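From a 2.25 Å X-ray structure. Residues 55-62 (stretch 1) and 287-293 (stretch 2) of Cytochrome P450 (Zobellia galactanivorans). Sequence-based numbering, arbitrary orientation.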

ATOM      1  N   GLY A  55      15.447   1.838   8.379  1.00 44.83           N
ATOM      2  CA  GLY A  55      15.090   3.090   7.716  1.00 39.44           C
ATOM      3  C   GLY A  55      15.755   3.301   6.377  1.00 39.39           C
ATOM      4  O   GLY A  55      15.302   4.120   5.559  1.00 44.58           O
ATOM      5  N   ARG A  56      16.821   2.575   6.122  1.00 41.65           N
ATOM      6  CA  ARG A  56      17.618   2.887   4.950  1.00 46.07           C
ATOM      7  C   ARG A  56      16.966   2.539   3.616  1.00 48.33           C
ATOM      8  O   ARG A  56      17.150   3.276   2.646  1.00 48.68           O
ATOM      9  CB  ARG A  56      18.983   2.228   5.019  1.00 47.76           C
ATOM     10  CG  ARG A  56      20.022   3.081   4.311  1.00 48.95           C
ATOM     11  CD  ARG A  56      21.403   2.445   4.273  1.00 50.93           C
ATOM     12  NE  ARG A  56      22.145   3.061   3.170  1.00 52.62           N
ATOM     13  CZ  ARG A  56      23.175   2.522   2.530  1.00 51.29           C
ATOM     14  NH1 ARG A  56      23.676   1.327   2.865  1.00 50.10           N
ATOM     15  NH2 ARG A  56      23.724   3.216   1.542  1.00 50.57           N
ATOM     16  N   ILE A  57      16.223   1.433   3.550  1.00 46.17           N
ATOM     17  CA  ILE A  57      15.653   1.001   2.272  1.00 45.55           C
ATOM     18  C   ILE A  57      14.412   1.809   1.875  1.00 47.69           C
ATOM     19  O   ILE A  57      13.916   1.654   0.783  1.00 48.26           O
ATOM     20  CB  ILE A  57      15.341  -0.505   2.205  1.00 44.31           C
ATOM     21  CG1 ILE A  57      14.169  -0.884   3.123  1.00 45.05           C
ATOM     22  CG2 ILE A  57      16.582  -1.321   2.495  1.00 43.29           C
ATOM     23  CD1 ILE A  57      14.003  -2.388   3.345  1.00 47.71           C
ATOM     24  N   VAL A  58      13.909   2.677   2.745  1.00 44.75           N
ATOM     25  CA  VAL A  58      12.755   3.499   2.387  1.00 43.82           C
ATOM     26  C   VAL A  58      13.244   4.734   1.620  1.00 49.55           C
ATOM     27  O   VAL A  58      14.441   5.115   1.705  1.00 50.34           O
ATOM     28  CB  VAL A  58      11.954   3.925   3.633  1.00 45.05           C
ATOM     29  CG1 VAL A  58      10.632   4.606   3.257  1.00 45.74           C
ATOM     30  CG2 VAL A  58      11.686   2.715   4.516  1.00 47.64           C
ATOM     31  N   ILE A  59      12.316   5.346   0.869  1.00 45.33           N
ATOM     32  CA  ILE A  59      12.572   6.544   0.096  1.00 46.91           C
ATOM     33  C   ILE A  59      11.408   7.531   0.244  1.00 52.76           C
ATOM     34  O   ILE A  59      10.297   7.280  -0.286  1.00 46.20           O
ATOM     35  CB  ILE A  59      12.795   6.209  -1.385  1.00 49.04           C
ATOM     36  CG1 ILE A  59      14.010   5.293  -1.544  1.00 45.09           C
ATOM     37  CG2 ILE A  59      13.008   7.491  -2.191  1.00 53.61           C
ATOM     38  CD1 ILE A  59      14.111   4.635  -2.900  1.00 47.79           C
ATOM     39  N   PRO A  60      11.628   8.653   0.957  1.00 52.53           N
ATOM     40  CA  PRO A  60      12.917   9.066   1.542  1.00 52.74           C
ATOM     41  C   PRO A  60      13.415   8.206   2.702  1.00 54.22           C
ATOM     42  O   PRO A  60      12.600   7.728   3.509  1.00 57.96           O
ATOM     43  CB  PRO A  60      12.608  10.469   2.072  1.00 55.35           C
ATOM     44  CG  PRO A  60      11.148  10.450   2.365  1.00 55.50           C
ATOM     45  CD  PRO A  60      10.543   9.586   1.301  1.00 54.25           C
ATOM     46  N   SER A  61      14.740   8.011   2.773  1.00 50.42           N
ATOM     47  CA  SER A  61      15.380   7.325   3.904  1.00 51.18           C
ATOM     48  C   SER A  61      14.900   7.851   5.237  1.00 52.75           C
ATOM     49  O   SER A  61      14.595   9.042   5.386  1.00 51.11           O
ATOM     50  CB  SER A  61      16.886   7.466   3.861  1.00 52.57           C
ATOM     51  OG  SER A  61      17.467   6.811   4.967  1.00 55.33           O
ATOM     52  N   GLU A  62      14.812   6.930   6.195  1.00 51.24           N
ATOM     53  CA  GLU A  62      14.250   7.186   7.522  1.00 50.41           C
ATOM     54  C   GLU A  62      15.272   6.864   8.615  1.00 50.86           C
ATOM     55  O   GLU A  62      14.896   6.792   9.783  1.00 46.13           O
ATOM     56  CB  GLU A  62      13.000   6.311   7.772  1.00 47.75           C
ATOM     57  CG  GLU A  62      11.748   6.673   6.963  1.00 48.82           C
ATOM     58  CD  GLU A  62      10.568   5.701   7.130  1.00 45.55           C
ATOM     59  OE1 GLU A  62      10.709   4.599   7.719  1.00 42.16           O
ATOM     60  OE2 GLU A  62       9.471   6.054   6.661  1.00 42.13           O
ATOM     61  N   ALA A 287      28.854  -1.173  -4.705  1.00 67.65           N
ATOM     62  CA  ALA A 287      28.463  -1.720  -3.401  1.00 61.12           C
ATOM     63  C   ALA A 287      28.174  -0.619  -2.369  1.00 62.38           C
ATOM     64  O   ALA A 287      28.738   0.490  -2.423  1.00 61.93           O
ATOM     65  CB  ALA A 287      29.534  -2.667  -2.884  1.00 61.64           C
ATOM     66  N   ASP A 288      27.264  -0.924  -1.447  1.00 55.72           N
ATOM     67  CA  ASP A 288      26.798   0.032  -0.436  1.00 52.19           C
ATOM     68  C   ASP A 288      26.040   1.228  -1.007  1.00 48.40           C
ATOM     69  O   ASP A 288      25.773   2.146  -0.261  1.00 50.33           O
ATOM     70  CB  ASP A 288      27.939   0.535   0.493  1.00 51.88           C
ATOM     71  N   SER A 289      25.666   1.246  -2.289  1.00 50.72           N
ATOM     72  CA  SER A 289      24.710   2.259  -2.764  1.00 50.08           C
ATOM     73  C   SER A 289      23.291   1.654  -2.720  1.00 48.28           C
ATOM     74  O   SER A 289      23.112   0.491  -2.389  1.00 47.02           O
ATOM     75  CB  SER A 289      25.058   2.713  -4.178  1.00 51.80           C
ATOM     76  OG  SER A 289      24.878   1.668  -5.126  1.00 54.83           O
ATOM     77  N   ARG A 290      22.296   2.458  -3.051  1.00 50.67           N
ATOM     78  CA  ARG A 290      20.904   2.020  -3.064  1.00 52.55           C
ATOM     79  C   ARG A 290      20.341   1.905  -4.480  1.00 54.33           C
ATOM     80  O   ARG A 290      20.630   2.750  -5.332  1.00 55.61           O
ATOM     81  CB  ARG A 290      20.054   3.040  -2.298  1.00 49.59           C
ATOM     82  CG  ARG A 290      20.396   3.114  -0.825  1.00 46.99           C
ATOM     83  CD  ARG A 290      19.243   3.670  -0.038  1.00 44.27           C
ATOM     84  NE  ARG A 290      19.021   5.083  -0.298  1.00 42.45           N
ATOM     85  CZ  ARG A 290      17.946   5.759   0.098  1.00 48.33           C
ATOM     86  NH1 ARG A 290      16.957   5.138   0.741  1.00 52.71           N
ATOM     87  NH2 ARG A 290      17.836   7.061  -0.163  1.00 49.13           N
ATOM     88  N   ILE A 291      19.538   0.870  -4.731  1.00 52.81           N
ATOM     89  CA  ILE A 291      18.686   0.866  -5.921  1.00 46.74           C
ATOM     90  C   ILE A 291      17.263   1.009  -5.449  1.00 46.96           C
ATOM     91  O   ILE A 291      17.017   0.936  -4.246  1.00 52.02           O
ATOM     92  CB  ILE A 291      18.862  -0.379  -6.804  1.00 46.94           C
ATOM     93  CG1 ILE A 291      18.525  -1.671  -6.069  1.00 45.04           C
ATOM     94  CG2 ILE A 291      20.269  -0.464  -7.333  1.00 46.11           C
ATOM     95  CD1 ILE A 291      17.149  -2.182  -6.393  1.00 45.62           C
ATOM     96  N   SER A 292      16.346   1.281  -6.373  1.00 41.17           N
ATOM     97  CA  SER A 292      14.932   1.218  -6.069  1.00 40.26           C
ATOM     98  C   SER A 292      14.219   0.284  -7.065  1.00 43.51           C
ATOM     99  O   SER A 292      14.590   0.185  -8.226  1.00 46.63           O
ATOM    100  CB  SER A 292      14.281   2.596  -5.987  1.00 39.62           C
ATOM    101  OG  SER A 292      13.700   3.044  -7.194  1.00 40.22           O
ATOM    102  N   LEU A 293      13.237  -0.444  -6.552  1.00 41.77           N
ATOM    103  CA  LEU A 293      12.333  -1.259  -7.343  1.00 37.63           C
ATOM    104  C   LEU A 293      11.120  -0.382  -7.605  1.00 36.24           C
ATOM    105  O   LEU A 293      10.336  -0.153  -6.712  1.00 37.13           O
ATOM    106  CB  LEU A 293      11.966  -2.490  -6.559  1.00 35.93           C
ATOM    107  CG  LEU A 293      13.155  -3.305  -6.063  1.00 36.12           C
ATOM    108  CD1 LEU A 293      12.806  -4.432  -5.109  1.00 37.42           C
ATOM    109  CD2 LEU A 293      13.881  -3.875  -7.253  1.00 38.50           C
TER

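Two arginines, one from each stretch, account for all the hydrogen bonds between residues 55-62 and 287-293, and in every case the acceptor is a main-chain carbonyl. The stretches lie far apart in sequence and do not pair through their backbones: the closest CA atoms, those of Ile-57 and Arg-290, are 7.6 Å apart, a gap that side chains must bridge. The contact is modest, burying 328 Å² summed over both sides.

The larger share of the polar contact falls to Arg-290, at the start of the strand 290-293. Its CA-to-CB bond points toward the first stretch, and with chi1 in m, chi2 in t and chi3 in m the chain carries its guanidinium to the loop. There Arg-290 NH1 donates to two carbonyls, Val-58 O at 2.7 Å and Arg-56 O, also at 2.7 Å; the latter bond is weak, with an N-H...O angle of 128°. Both acceptors lie at the edge of the guanidinium, near its plane, where its N-H groups point. Both carbonyls lie within reach of one nitrogen, in a loop that includes a type I turn from Gly-55 to Val-58. Gly-55 takes no part in the contact, but its positive phi of 95° suits glycine, since a CB here would be jammed against the preceding carbonyl oxygen and would clash with Glu-62 C. Gly-55 O accepts a hydrogen bond from Glu-62 N (2.9 Å) and a weak one from Val-58 N (3.5 Å), so the loop is also tied to itself. NE and NH2 of Arg-290 are satisfied elsewhere in the structure, which leaves no nitrogen of this buried guanidinium without a partner.

Arg-56 reaches in the other direction. Its CA-to-CB bond points sideways, yet the long chain, with chi2 and chi3 both in t, brings its end nearer to the second stretch. Arg-56 NH2 donates to Asp-288 O at 2.9 Å with a nearly straight angle of 168°, again at the guanidinium edge. The acceptor is the backbone carbonyl, and the side chain of Asp-288 is not modelled beyond CB, so nothing can be said of its carboxylate. Arg-56 NH2 also comes within 4.1 Å of Arg-290 CG, so the two arginine side chains touch through the aliphatic part of one of them.

Van der Waals contacts fill in beside these bonds. The CA-to-CB bond of Ile-59 points toward the second stretch, and its CG1 lies 3.7 Å from Arg-290 NH1, while carbon packs on carbon where Ile-59 CD1 meets Ser-292 CB at 3.7 Å. The CG1-CD1 arm thus touches both Arg-290 and Ser-292, and the small Ser-292, its CA-to-CB bond also directed toward the loop, admits the methyl group closely; its OG is bonded elsewhere. Ser-61 CB approaches Arg-290 NH1 at 3.9 Å. Between Arg-290 and Ser-292, the CA-to-CB bond of Ile-291 points away, in keeping with the alternation of a strand, and those of Ile-57 and Val-58 likewise point away from the contact.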